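Local coordinates for protein glycosyltransferase (Streptomyces viridochromogenes, PDB 2IUY) that takes part in the biosynthesis of the antibiotic avilamycin A, binds UDP and probably acts as a retaining glycosyltransferase of family GT4, at residues P3-V9 and D84-D90; G93-P98 and P117-V121; F107-H111 and G122-S126; H111-P117 and Q130-G135; A140-P144 and R327-Q331. All coordinates share one frame. Residue numbers count along the deposited sequence, not the author numbering.

How the contacts relate
Contact 1 comes first along the chain: strand 5-9 meets strand 87-90, closing a loop of 74 residues that holds strands 49-53 and 65-67 and helices 31-45 and 73-82. Contacts 2, 3 and 4 then interleave. Contact 2 joins 93-98 to 117-121, contact 3 pairs 107-111 with 122-126, and contact 4 sets 111-117 against 130-135; each crosses the other two, with Pro117 shared by contacts 2 and 4 and His111 by contacts 3 and 4. Contact 5 follows in series but spans 182 residues, among them the whole second sheet. It returns helix 321-336 to the first sheet, where Tyr328 reaches both His89 of contact 1 and Ser110 of contact 3.

Contact 1 (P3-V9 and D84-D90); sequences PLKVALV and DVDVVHD
Two central strands of a parallel sheet, 5-9 and 87-90, run side by side with axes 4.7 Å and N-to-C directions 22° apart (signed crossing -22°). Asp84 precedes the regular pairing; its backbone O accepts a weak hydrogen bond from Lys5 NZ at 3.1 Å, and its OD2 makes a long salt bridge to that NZ at 3.7 Å. Val85 (chi1 m) brings CG2 to 4.0 Å from Ala7 CB. At Asp86 (phi/psi -85/-27, chi1 m) the chain kinks: Asp86 N donates to Lys5 O at 2.8 Å, Asp86 OD2 receives Lys5 N at 2.8 Å, and a water links Asp86 OD2 to Pro3 O. Val87, opposite Val6, bonds Lys5 O only weakly through N (3.4 Å), but its O accepts Ala7 N at 2.8 Å. Val88 faces Ala7 and, with Ala7, Val9 and Asp90, lies on one face of the sheet; Val88 CG1 is 3.9 Å from Val9 CG2. His89 continues the ladder: His89 N to Ala7 O 2.7 Å, Val9 N to His89 O 2.9 Å. The t rotamer carries its ring away to Tyr332, on the face of Val6, Val87 and Leu8. Asp90 aligns with Val9 but bonds Ser92. Such central strands suit a Rossmann-like GT-B domain. The ladder satisfies backbone polar groups amid apolar valines and Ala7; before it, Asp86 binds the Lys5 backbone firmly and Asp84 its NZ weakly.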
# COMPACT_ATOMS: atom_id res chain seq x y z
N PRO A 3 24.64 -12.39 3.05
CA PRO A 3 23.38 -12.06 3.75
C PRO A 3 23.48 -10.68 4.38
O PRO A 3 24.45 -10.37 5.10
CB PRO A 3 23.25 -13.13 4.82
CG PRO A 3 24.63 -13.74 4.96
CD PRO A 3 25.56 -13.14 3.93
N LEU A 4 22.49 -9.86 4.10
CA LEU A 4 22.50 -8.46 4.50
C LEU A 4 21.75 -8.38 5.81
O LEU A 4 20.87 -9.24 6.12
CB LEU A 4 21.87 -7.60 3.37
CG LEU A 4 22.75 -7.55 2.11
CD1 LEU A 4 22.10 -6.88 0.90
CD2 LEU A 4 24.15 -6.89 2.38
N LYS A 5 22.18 -7.41 6.63
CA LYS A 5 21.42 -6.98 7.80
C LYS A 5 20.71 -5.71 7.39
O LYS A 5 21.36 -4.76 6.99
CB LYS A 5 22.32 -6.79 9.02
CG LYS A 5 23.09 -8.10 9.38
CD LYS A 5 23.40 -8.14 10.84
CE LYS A 5 24.75 -7.65 11.24
NZ LYS A 5 24.81 -7.53 12.79
N VAL A 6 19.37 -5.75 7.40
CA VAL A 6 18.57 -4.64 6.86
C VAL A 6 17.72 -4.06 8.00
O VAL A 6 16.95 -4.78 8.65
CB VAL A 6 17.64 -5.03 5.67
CG1 VAL A 6 16.91 -3.75 5.06
CG2 VAL A 6 18.38 -5.87 4.54
N ALA A 7 17.91 -2.78 8.27
CA ALA A 7 17.05 -2.05 9.19
C ALA A 7 15.93 -1.46 8.38
O ALA A 7 16.18 -0.62 7.52
CB ALA A 7 17.83 -0.96 9.90
N LEU A 8 14.69 -1.94 8.63
CA LEU A 8 13.48 -1.50 7.93
C LEU A 8 12.76 -0.57 8.86
O LEU A 8 12.36 -1.03 9.92
CB LEU A 8 12.51 -2.64 7.65
CG LEU A 8 12.67 -3.53 6.44
CD1 LEU A 8 11.49 -4.57 6.42
CD2 LEU A 8 12.80 -2.68 5.14
N VAL A 9 12.55 0.69 8.45
CA VAL A 9 12.00 1.69 9.35
C VAL A 9 10.61 1.92 8.90
O VAL A 9 10.37 2.50 7.84
CB VAL A 9 12.82 3.07 9.39
CG1 VAL A 9 12.39 3.90 10.61
CG2 VAL A 9 14.34 2.82 9.50
N ASP A 84 24.94 -2.15 13.95
CA ASP A 84 25.70 -2.84 12.95
C ASP A 84 24.77 -3.41 11.85
O ASP A 84 24.53 -4.60 11.80
CB ASP A 84 26.52 -3.95 13.63
CG ASP A 84 27.51 -4.63 12.69
OD1 ASP A 84 27.81 -4.07 11.61
OD2 ASP A 84 28.02 -5.71 13.05
N VAL A 85 24.25 -2.57 10.96
CA VAL A 85 23.45 -3.11 9.83
C VAL A 85 24.07 -2.66 8.53
O VAL A 85 24.79 -1.69 8.53
CB VAL A 85 21.97 -2.70 9.87
CG1 VAL A 85 21.23 -3.37 11.05
CG2 VAL A 85 21.80 -1.16 9.86
N ASP A 86 23.78 -3.34 7.42
CA ASP A 86 24.36 -2.92 6.17
C ASP A 86 23.56 -1.80 5.47
O ASP A 86 24.13 -1.01 4.71
CB ASP A 86 24.51 -4.10 5.23
CG ASP A 86 25.35 -5.23 5.83
OD1 ASP A 86 26.58 -5.04 6.06
OD2 ASP A 86 24.75 -6.28 6.14
N VAL A 87 22.26 -1.76 5.77
CA VAL A 87 21.29 -0.98 5.01
C VAL A 87 20.24 -0.49 5.98
O VAL A 87 19.71 -1.28 6.78
CB VAL A 87 20.52 -1.89 3.94
CG1 VAL A 87 19.41 -1.11 3.21
CG2 VAL A 87 21.49 -2.50 2.90
N VAL A 88 19.95 0.80 5.91
CA VAL A 88 18.75 1.37 6.53
C VAL A 88 17.78 1.73 5.43
O VAL A 88 18.07 2.56 4.61
CB VAL A 88 19.08 2.63 7.39
CG1 VAL A 88 17.81 3.35 7.88
CG2 VAL A 88 19.96 2.22 8.58
N HIS A 89 16.62 1.09 5.43
CA HIS A 89 15.60 1.25 4.42
C HIS A 89 14.38 1.89 5.07
O HIS A 89 13.62 1.22 5.79
CB HIS A 89 15.29 -0.14 3.81
CG HIS A 89 14.35 -0.10 2.65
ND1 HIS A 89 14.03 -1.24 1.93
CD2 HIS A 89 13.61 0.90 2.11
CE1 HIS A 89 13.18 -0.92 0.97
NE2 HIS A 89 12.90 0.37 1.07
N ASP A 90 14.24 3.20 4.82
CA ASP A 90 13.24 4.06 5.37
C ASP A 90 11.92 4.00 4.60
O ASP A 90 11.87 4.17 3.39
CB ASP A 90 13.75 5.53 5.48
CG ASP A 90 12.78 6.43 6.26
OD1 ASP A 90 12.16 5.91 7.22
OD2 ASP A 90 12.56 7.61 5.90
O HOH W 1 26.27 -8.45 5.74

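Contact 2 (G93-P98 and P117-V121); sequences GGVIGP and PVNPV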
# COMPACT_ATOMS: atom_id res chain seq x y z
N GLY A 93 8.89 8.23 5.33
CA GLY A 93 8.87 9.54 4.68
C GLY A 93 9.88 10.48 5.29
O GLY A 93 9.71 11.70 5.25
N GLY A 94 10.94 9.95 5.87
CA GLY A 94 12.00 10.80 6.30
C GLY A 94 11.94 11.32 7.72
O GLY A 94 12.55 12.35 8.04
N VAL A 95 11.23 10.59 8.58
CA VAL A 95 11.35 10.76 10.04
C VAL A 95 12.80 10.54 10.49
O VAL A 95 13.29 11.11 11.48
CB VAL A 95 10.39 9.77 10.72
CG1 VAL A 95 10.88 9.33 12.08
CG2 VAL A 95 8.96 10.28 10.75
N ILE A 96 13.53 9.70 9.76
CA ILE A 96 14.97 9.57 9.99
C ILE A 96 15.72 9.88 8.66
O ILE A 96 15.09 10.03 7.63
CB ILE A 96 15.32 8.21 10.65
CG1 ILE A 96 14.72 7.03 9.87
CG2 ILE A 96 14.79 8.16 12.11
CD1 ILE A 96 15.58 6.53 8.73
N GLY A 97 17.03 10.02 8.69
CA GLY A 97 17.77 10.40 7.50
C GLY A 97 19.12 9.75 7.53
O GLY A 97 19.41 9.01 8.46
N PRO A 98 19.94 9.94 6.49
CA PRO A 98 21.29 9.35 6.48
C PRO A 98 22.31 9.89 7.50
O PRO A 98 23.28 9.19 7.79
CB PRO A 98 21.77 9.61 5.04
CG PRO A 98 21.05 10.79 4.58
CD PRO A 98 19.65 10.64 5.23
N PRO A 117 9.81 13.94 -1.46
CA PRO A 117 10.51 13.32 -0.31
C PRO A 117 11.46 14.22 0.47
O PRO A 117 12.18 15.03 -0.11
CB PRO A 117 11.31 12.15 -0.96
CG PRO A 117 11.37 12.49 -2.41
CD PRO A 117 10.15 13.25 -2.74
N VAL A 118 11.51 14.03 1.77
CA VAL A 118 12.55 14.62 2.63
C VAL A 118 14.00 14.28 2.16
O VAL A 118 14.89 15.17 2.14
CB VAL A 118 12.29 14.18 4.11
CG1 VAL A 118 13.46 14.40 5.01
CG2 VAL A 118 11.06 14.95 4.64
N ASN A 119 14.18 13.01 1.80
CA ASN A 119 15.46 12.40 1.43
C ASN A 119 15.40 11.88 -0.01
O ASN A 119 15.23 10.66 -0.21
CB ASN A 119 15.76 11.22 2.36
CG ASN A 119 15.94 11.65 3.81
OD1 ASN A 119 15.39 11.04 4.75
ND2 ASN A 119 16.71 12.70 4.01
N PRO A 120 15.49 12.78 -1.02
CA PRO A 120 15.54 12.33 -2.42
C PRO A 120 16.70 11.45 -2.83
O PRO A 120 16.56 10.68 -3.77
CB PRO A 120 15.54 13.66 -3.24
CG PRO A 120 15.93 14.76 -2.27
CD PRO A 120 15.46 14.26 -0.90
N VAL A 121 17.83 11.54 -2.13
CA VAL A 121 18.99 10.77 -2.51
C VAL A 121 18.79 9.36 -1.98
O VAL A 121 18.52 9.17 -0.79
CB VAL A 121 20.34 11.39 -2.04
CG1 VAL A 121 21.46 10.41 -2.23
CG2 VAL A 121 20.67 12.71 -2.79
O HOH W 2 9.43 12.63 2.83
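Neither segment is helix or strand, and their backbones come close at one end: the CA atoms of Gly94 and Val118 are 5.3 Å apart, those of Gly93 and Pro117 6.5 Å. Gly93 (phi/psi 75/27) and Gly94 (91/24) both have positive phi. A CB on Gly94 would lie 2.5 Å from Val118 CB and would also strike the carbonyl of the residue before, so the close approach depends on glycine. A water links the backbones, donating to Gly93 O at 2.6 Å and accepting from Val118 N at 2.7 Å. Val118 (chi1 t) points at the glycines, with CG2 3.6 Å from Gly93 O and CG1 3.8 Å from Gly94 O. Asn119 (chi1 m) buries the most surface, 54 Å², its side chain among Gly94, Ile96, Gly97 and Pro98. Ile96 turns the other way, onto Phe107 and helix 73-82. Asp90 OD2 accepts Gly94 N, and Ser92 OG accepts Val95 N and, weakly, Gly94 N. The two loops join successive parallel strands, 87-90 to 106-111 and 106-111 to 123-125. Neither connection contains a helix, unlike the beta-alpha-beta crossovers usual in a Rossmann-like domain such as the N-terminal half of a GT-B enzyme.

Contact 3 (F107-H111 and G122-S126); sequences FISSH and GCTYS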
# COMPACT_ATOMS: atom_id res chain seq x y z
N PHE A 107 21.97 4.05 2.91
CA PHE A 107 20.66 4.58 3.22
C PHE A 107 19.78 4.55 1.95
O PHE A 107 20.17 5.04 0.88
CB PHE A 107 20.74 5.99 3.81
CG PHE A 107 19.42 6.53 4.22
CD1 PHE A 107 18.86 6.18 5.46
CD2 PHE A 107 18.70 7.36 3.36
CE1 PHE A 107 17.60 6.68 5.83
CE2 PHE A 107 17.46 7.89 3.73
CZ PHE A 107 16.90 7.53 4.95
N ILE A 108 18.60 3.93 2.09
CA ILE A 108 17.63 3.84 1.00
C ILE A 108 16.23 4.14 1.53
O ILE A 108 15.92 3.86 2.71
CB ILE A 108 17.68 2.42 0.27
CG1 ILE A 108 16.91 2.46 -1.07
CG2 ILE A 108 17.23 1.26 1.21
CD1 ILE A 108 17.16 1.23 -2.00
N SER A 109 15.37 4.70 0.68
CA SER A 109 13.96 4.96 1.09
C SER A 109 12.98 4.34 0.11
O SER A 109 13.27 4.30 -1.07
CB SER A 109 13.68 6.49 1.17
OG SER A 109 14.61 7.14 2.06
N SER A 110 11.81 3.92 0.59
CA SER A 110 10.64 3.74 -0.29
C SER A 110 9.71 4.91 0.03
O SER A 110 9.22 5.04 1.15
CB SER A 110 9.88 2.44 -0.02
OG SER A 110 10.61 1.28 -0.36
N HIS A 111 9.47 5.75 -0.96
CA HIS A 111 8.51 6.83 -0.86
C HIS A 111 7.06 6.40 -1.04
O HIS A 111 6.68 5.89 -2.09
CB HIS A 111 8.84 7.95 -1.85
CG HIS A 111 8.31 9.27 -1.40
ND1 HIS A 111 8.47 9.72 -0.11
CD2 HIS A 111 7.56 10.20 -2.04
CE1 HIS A 111 7.86 10.89 0.03
NE2 HIS A 111 7.30 11.20 -1.13
N GLY A 122 18.90 8.38 -2.88
CA GLY A 122 18.67 6.99 -2.52
C GLY A 122 17.19 6.69 -2.35
O GLY A 122 16.84 5.65 -1.79
N CYS A 123 16.32 7.57 -2.85
CA CYS A 123 14.86 7.34 -2.84
C CYS A 123 14.39 6.44 -4.01
O CYS A 123 14.81 6.63 -5.15
CB CYS A 123 14.06 8.66 -2.87
SG CYS A 123 12.34 8.52 -2.17
N THR A 124 13.47 5.52 -3.72
CA THR A 124 12.75 4.74 -4.75
C THR A 124 11.27 5.12 -4.72
O THR A 124 10.75 5.56 -3.68
CB THR A 124 12.83 3.17 -4.50
OG1 THR A 124 12.01 2.83 -3.37
CG2 THR A 124 14.25 2.69 -4.25
N TYR A 125 10.58 4.90 -5.84
CA TYR A 125 9.18 5.28 -5.97
C TYR A 125 8.35 4.06 -6.33
O TYR A 125 8.86 3.17 -7.01
CB TYR A 125 9.05 6.42 -7.00
CG TYR A 125 9.88 7.62 -6.58
CD1 TYR A 125 9.31 8.65 -5.82
CD2 TYR A 125 11.23 7.73 -6.91
CE1 TYR A 125 10.06 9.75 -5.40
CE2 TYR A 125 12.00 8.84 -6.48
CZ TYR A 125 11.41 9.83 -5.73
OH TYR A 125 12.16 10.94 -5.32
N SER A 126 7.10 4.00 -5.87
CA SER A 126 6.29 2.80 -6.21
C SER A 126 5.71 2.86 -7.62
O SER A 126 5.23 1.83 -8.15
CB SER A 126 5.21 2.47 -5.16
OG SER A 126 4.67 3.65 -4.61
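This is a parallel strand pair at one margin of the N-terminal sheet, where 123-125 is the outermost strand within the chain and 106-111 the next one in. The axes approach to 4.7 Å at 26°, and Ser109 pairs with Cys123, Ser110 with Thr124. Three backbone hydrogen bonds fix this register: Ser109 N to Gly122 O 3.0 Å, Thr124 N to Ser109 O 2.9 Å and His111 N to Thr124 O 3.0 Å. Gly122 enters at positive phi (75°), and a CB there would lie 2.8 Å from Phe107 O. One face carries Ser109, Cys123 and His111, with His111 CB 3.6 Å from Cys123 SG; Ser110 and Thr124 occupy the other. On the Ser110 side helix 321-336 covers the pair: Ile108 packs on Gln331 and Tyr332, Thr124 on Tyr328, and Ser110 OG bonds Tyr328 OH. Tyr125 lies against helix 128-133, strand 87-90 flanks 106-111, and the Tyr125 backbone bonds Pro141 and Ile143 beyond the outer strand.

Contact 4 (H111-P117 and Q130-G135); sequences HHFTTRP and QRAHCG
Gln130, extended with chi1 and chi2 both t, reaches from helix 128-133 across the start of the loop 111-117: NE2 donates to His111 O at 2.8 Å and to Phe113 O at 3.1 Å, while OE1 accepts Ser126 N. Nearest CA pairs are Arg116-Cys134 at 4.5 Å and Thr114-Gln130 at 6.7 Å. Cys134 (chi1 m) buries 84 Å²; its SG lies at the edge of the His111 ring, 4.8 Å from the centroid, and its CB 3.8 Å from Pro117 CD. His111 NE2 bonds Thr115 O at 2.6 Å. The helix ends in a Schellman motif, with Gly135 at positive phi (77°), and Arg116 NE donates to Cys134 O at 3.0 Å. A CB on Gly135 would fall 2.2 Å from Arg116 NH2. Two waters bridge the segments: one between Thr114 OG1 (which also accepts Cys251 N) and His133 NE2, the other donating to Thr114 O (2.7 Å) and His133 O (2.9 Å). His112 lies about 8 Å, between side chains, from Thr256 of the UDP site.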
# COMPACT_ATOMS: atom_id res chain seq x y z
N HIS A 111 9.47 5.75 -0.96
CA HIS A 111 8.51 6.83 -0.86
C HIS A 111 7.06 6.40 -1.04
O HIS A 111 6.68 5.89 -2.09
CB HIS A 111 8.84 7.95 -1.85
CG HIS A 111 8.31 9.27 -1.40
ND1 HIS A 111 8.47 9.72 -0.11
CD2 HIS A 111 7.56 10.20 -2.04
CE1 HIS A 111 7.86 10.89 0.03
NE2 HIS A 111 7.30 11.20 -1.13
N HIS A 112 6.27 6.62 -0.00
CA HIS A 112 4.86 6.25 -0.00
C HIS A 112 3.90 7.46 -0.04
O HIS A 112 2.71 7.34 0.34
CB HIS A 112 4.57 5.37 1.22
CG HIS A 112 5.44 4.13 1.26
ND1 HIS A 112 5.46 3.21 0.24
CD2 HIS A 112 6.29 3.67 2.21
CE1 HIS A 112 6.31 2.24 0.54
NE2 HIS A 112 6.81 2.48 1.74
N PHE A 113 4.41 8.61 -0.47
CA PHE A 113 3.59 9.85 -0.37
C PHE A 113 3.46 10.61 -1.70
O PHE A 113 4.31 10.49 -2.56
CB PHE A 113 4.11 10.76 0.78
CG PHE A 113 4.00 10.14 2.11
CD1 PHE A 113 2.80 10.17 2.79
CD2 PHE A 113 5.08 9.48 2.68
CE1 PHE A 113 2.67 9.55 4.05
CE2 PHE A 113 4.97 8.90 3.93
CZ PHE A 113 3.77 8.92 4.61
N THR A 114 2.36 11.36 -1.86
CA THR A 114 2.15 12.22 -3.03
C THR A 114 3.08 13.45 -3.00
O THR A 114 3.32 14.12 -4.01
CB THR A 114 0.69 12.67 -3.08
OG1 THR A 114 0.39 13.17 -4.37
CG2 THR A 114 0.39 13.75 -2.04
N THR A 115 3.61 13.74 -1.83
CA THR A 115 4.45 14.91 -1.56
C THR A 115 5.92 14.62 -1.93
O THR A 115 6.33 13.47 -2.06
CB THR A 115 4.34 15.32 -0.06
OG1 THR A 115 4.54 14.19 0.77
CG2 THR A 115 2.93 15.89 0.26
N ARG A 116 6.72 15.65 -2.09
CA ARG A 116 8.11 15.39 -2.50
C ARG A 116 8.93 14.96 -1.29
O ARG A 116 8.75 15.53 -0.18
CB ARG A 116 8.70 16.65 -3.07
CG ARG A 116 7.88 17.22 -4.22
CD ARG A 116 8.70 18.29 -4.91
NE ARG A 116 9.97 17.76 -5.42
CZ ARG A 116 10.84 18.46 -6.16
NH1 ARG A 116 10.59 19.74 -6.45
NH2 ARG A 116 11.95 17.87 -6.62
N PRO A 117 9.81 13.94 -1.46
CA PRO A 117 10.51 13.32 -0.31
C PRO A 117 11.46 14.22 0.47
O PRO A 117 12.18 15.03 -0.11
CB PRO A 117 11.31 12.15 -0.96
CG PRO A 117 11.37 12.49 -2.41
CD PRO A 117 10.15 13.25 -2.74
N GLN A 130 4.20 8.64 -9.67
CA GLN A 130 4.71 9.22 -8.42
C GLN A 130 6.12 9.78 -8.60
O GLN A 130 6.38 10.92 -8.22
CB GLN A 130 4.71 8.17 -7.32
CG GLN A 130 5.01 8.70 -5.96
CD GLN A 130 5.64 7.67 -5.07
OE1 GLN A 130 6.13 6.66 -5.56
NE2 GLN A 130 5.65 7.92 -3.76
N ARG A 131 7.04 8.98 -9.13
CA ARG A 131 8.41 9.47 -9.34
C ARG A 131 8.43 10.84 -10.07
O ARG A 131 9.13 11.77 -9.64
CB ARG A 131 9.27 8.45 -10.11
CG ARG A 131 10.73 8.99 -10.33
CD ARG A 131 11.63 7.99 -11.05
NE ARG A 131 11.08 7.71 -12.37
CZ ARG A 131 11.60 6.86 -13.24
NH1 ARG A 131 12.71 6.16 -12.94
NH2 ARG A 131 10.98 6.69 -14.41
N ALA A 132 7.70 10.95 -11.16
CA ALA A 132 7.55 12.20 -11.94
C ALA A 132 6.99 13.39 -11.09
O ALA A 132 7.54 14.50 -11.08
CB ALA A 132 6.60 11.90 -13.13
N HIS A 133 5.88 13.11 -10.39
CA HIS A 133 5.16 14.01 -9.57
C HIS A 133 6.03 14.51 -8.41
O HIS A 133 5.94 15.70 -7.98
CB HIS A 133 3.92 13.24 -9.06
CG HIS A 133 2.98 14.07 -8.24
ND1 HIS A 133 2.16 15.03 -8.80
CD2 HIS A 133 2.75 14.10 -6.91
CE1 HIS A 133 1.46 15.61 -7.84
NE2 HIS A 133 1.80 15.07 -6.68
N CYS A 134 6.87 13.62 -7.87
CA CYS A 134 7.71 13.96 -6.72
C CYS A 134 9.03 14.59 -7.12
O CYS A 134 9.85 14.90 -6.24
CB CYS A 134 7.97 12.72 -5.85
SG CYS A 134 6.42 12.09 -5.11
N GLY A 135 9.26 14.76 -8.42
CA GLY A 135 10.55 15.32 -8.88
C GLY A 135 11.72 14.35 -8.85
O GLY A 135 12.87 14.79 -8.89
O HOH W 3 0.47 16.12 -4.49
O HOH W 4 4.78 15.98 -5.30

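Contact 5 (A140-P144 and R327-Q331); sequences APVIP and RYVEQ
Ile143 is the centre of this contact, with 105 Å² covered; it sits in irregular segment 140-144, part of the connection between the two sheets, and points at helix 321-336. Val142 and Ile143 are extended (phi/psi -112/119 and -137/112), and the nearest CA pairs are Ile143-Arg327 at 7.3 Å and Pro141-Gln331 at 8.0 Å. With chi1 m and chi2 t, Ile143 lays CD1 over the face of the Tyr328 ring, 3.9 Å from its centroid and 18° off the normal, a CH-pi contact, and brings CG2 to 3.7 Å from Tyr328 CE2. Arg327 (71 Å²; chi1 m, chi2 t, chi3 p) folds alongside: one face of its guanidinium meets Ile143 CG2, and its NH2 makes a weak hydrogen bond to Val142 O at 3.0 Å. Tyr328 (chi1 m) directs its OH to Ser110 and to two waters, one donating to Ile143 O at 3.0 Å, the other to Pro144 O at 2.9 Å. A C-terminal helix crossing back to the N-terminal domain is a GT-B hallmark. One weak direct hydrogen bond is supplemented by two water bridges, and the rest is van der Waals and CH-pi contact centred on Ile143, the Arg327 guanidinium face included.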
# COMPACT_ATOMS: atom_id res chain seq x y z
N ALA A 140 16.36 7.20 -10.52
CA ALA A 140 15.66 6.66 -9.32
C ALA A 140 14.81 5.42 -9.66
O ALA A 140 13.98 5.45 -10.55
CB ALA A 140 14.80 7.73 -8.62
N PRO A 141 15.02 4.32 -8.93
CA PRO A 141 14.27 3.10 -9.22
C PRO A 141 12.79 3.26 -8.92
O PRO A 141 12.39 3.98 -8.00
CB PRO A 141 14.87 2.06 -8.24
CG PRO A 141 16.15 2.66 -7.76
CD PRO A 141 15.98 4.14 -7.81
N VAL A 142 12.00 2.59 -9.75
CA VAL A 142 10.59 2.47 -9.54
C VAL A 142 10.35 1.01 -9.22
O VAL A 142 10.69 0.10 -10.01
CB VAL A 142 9.80 2.95 -10.77
CG1 VAL A 142 8.37 2.53 -10.65
CG2 VAL A 142 9.88 4.47 -10.90
N ILE A 143 9.82 0.77 -8.01
CA ILE A 143 9.63 -0.59 -7.55
C ILE A 143 8.27 -0.62 -6.89
O ILE A 143 8.09 0.03 -5.88
CB ILE A 143 10.77 -1.10 -6.56
CG1 ILE A 143 12.17 -1.07 -7.19
CG2 ILE A 143 10.48 -2.51 -6.14
CD1 ILE A 143 13.30 -1.38 -6.17
N PRO A 144 7.29 -1.33 -7.49
CA PRO A 144 5.91 -1.23 -6.99
C PRO A 144 5.72 -1.96 -5.67
O PRO A 144 6.67 -2.65 -5.19
CB PRO A 144 5.10 -1.85 -8.15
CG PRO A 144 6.03 -2.85 -8.76
CD PRO A 144 7.38 -2.19 -8.70
N ARG A 327 14.45 -7.14 -6.09
CA ARG A 327 14.64 -5.81 -6.67
C ARG A 327 15.21 -4.78 -5.70
O ARG A 327 16.15 -4.06 -6.04
CB ARG A 327 13.35 -5.30 -7.38
CG ARG A 327 13.17 -6.05 -8.70
CD ARG A 327 11.80 -5.85 -9.23
NE ARG A 327 11.58 -4.46 -9.68
CZ ARG A 327 10.48 -4.09 -10.35
NH1 ARG A 327 9.54 -5.01 -10.64
NH2 ARG A 327 10.34 -2.82 -10.74
N TYR A 328 14.66 -4.72 -4.51
CA TYR A 328 15.29 -3.89 -3.48
C TYR A 328 16.73 -4.24 -3.11
O TYR A 328 17.55 -3.35 -3.01
CB TYR A 328 14.43 -3.85 -2.21
CG TYR A 328 13.30 -2.89 -2.34
CD1 TYR A 328 13.56 -1.53 -2.44
CD2 TYR A 328 11.96 -3.33 -2.39
CE1 TYR A 328 12.53 -0.60 -2.53
CE2 TYR A 328 10.92 -2.43 -2.50
CZ TYR A 328 11.22 -1.06 -2.55
OH TYR A 328 10.25 -0.13 -2.67
N VAL A 329 17.03 -5.54 -2.93
CA VAL A 329 18.39 -5.98 -2.63
C VAL A 329 19.36 -5.52 -3.71
O VAL A 329 20.47 -5.08 -3.40
CB VAL A 329 18.45 -7.52 -2.41
CG1 VAL A 329 19.92 -8.03 -2.26
CG2 VAL A 329 17.61 -7.93 -1.19
N GLU A 330 18.95 -5.62 -4.96
CA GLU A 330 19.75 -5.13 -6.08
C GLU A 330 20.10 -3.65 -5.85
O GLU A 330 21.25 -3.28 -6.05
CB GLU A 330 19.03 -5.35 -7.44
CG GLU A 330 19.85 -4.95 -8.69
CD GLU A 330 19.04 -4.92 -10.00
OE1 GLU A 330 17.78 -5.08 -9.98
OE2 GLU A 330 19.69 -4.72 -11.07
N GLN A 331 19.13 -2.83 -5.42
CA GLN A 331 19.37 -1.41 -5.07
C GLN A 331 20.20 -1.23 -3.80
O GLN A 331 21.02 -0.37 -3.73
CB GLN A 331 18.05 -0.61 -4.96
CG GLN A 331 17.19 -0.63 -6.24
CD GLN A 331 17.99 -0.21 -7.49
OE1 GLN A 331 18.82 0.68 -7.41
NE2 GLN A 331 17.75 -0.87 -8.62
O HOH W 5 9.50 1.97 -4.01
O HOH W 6 7.78 -1.09 -2.98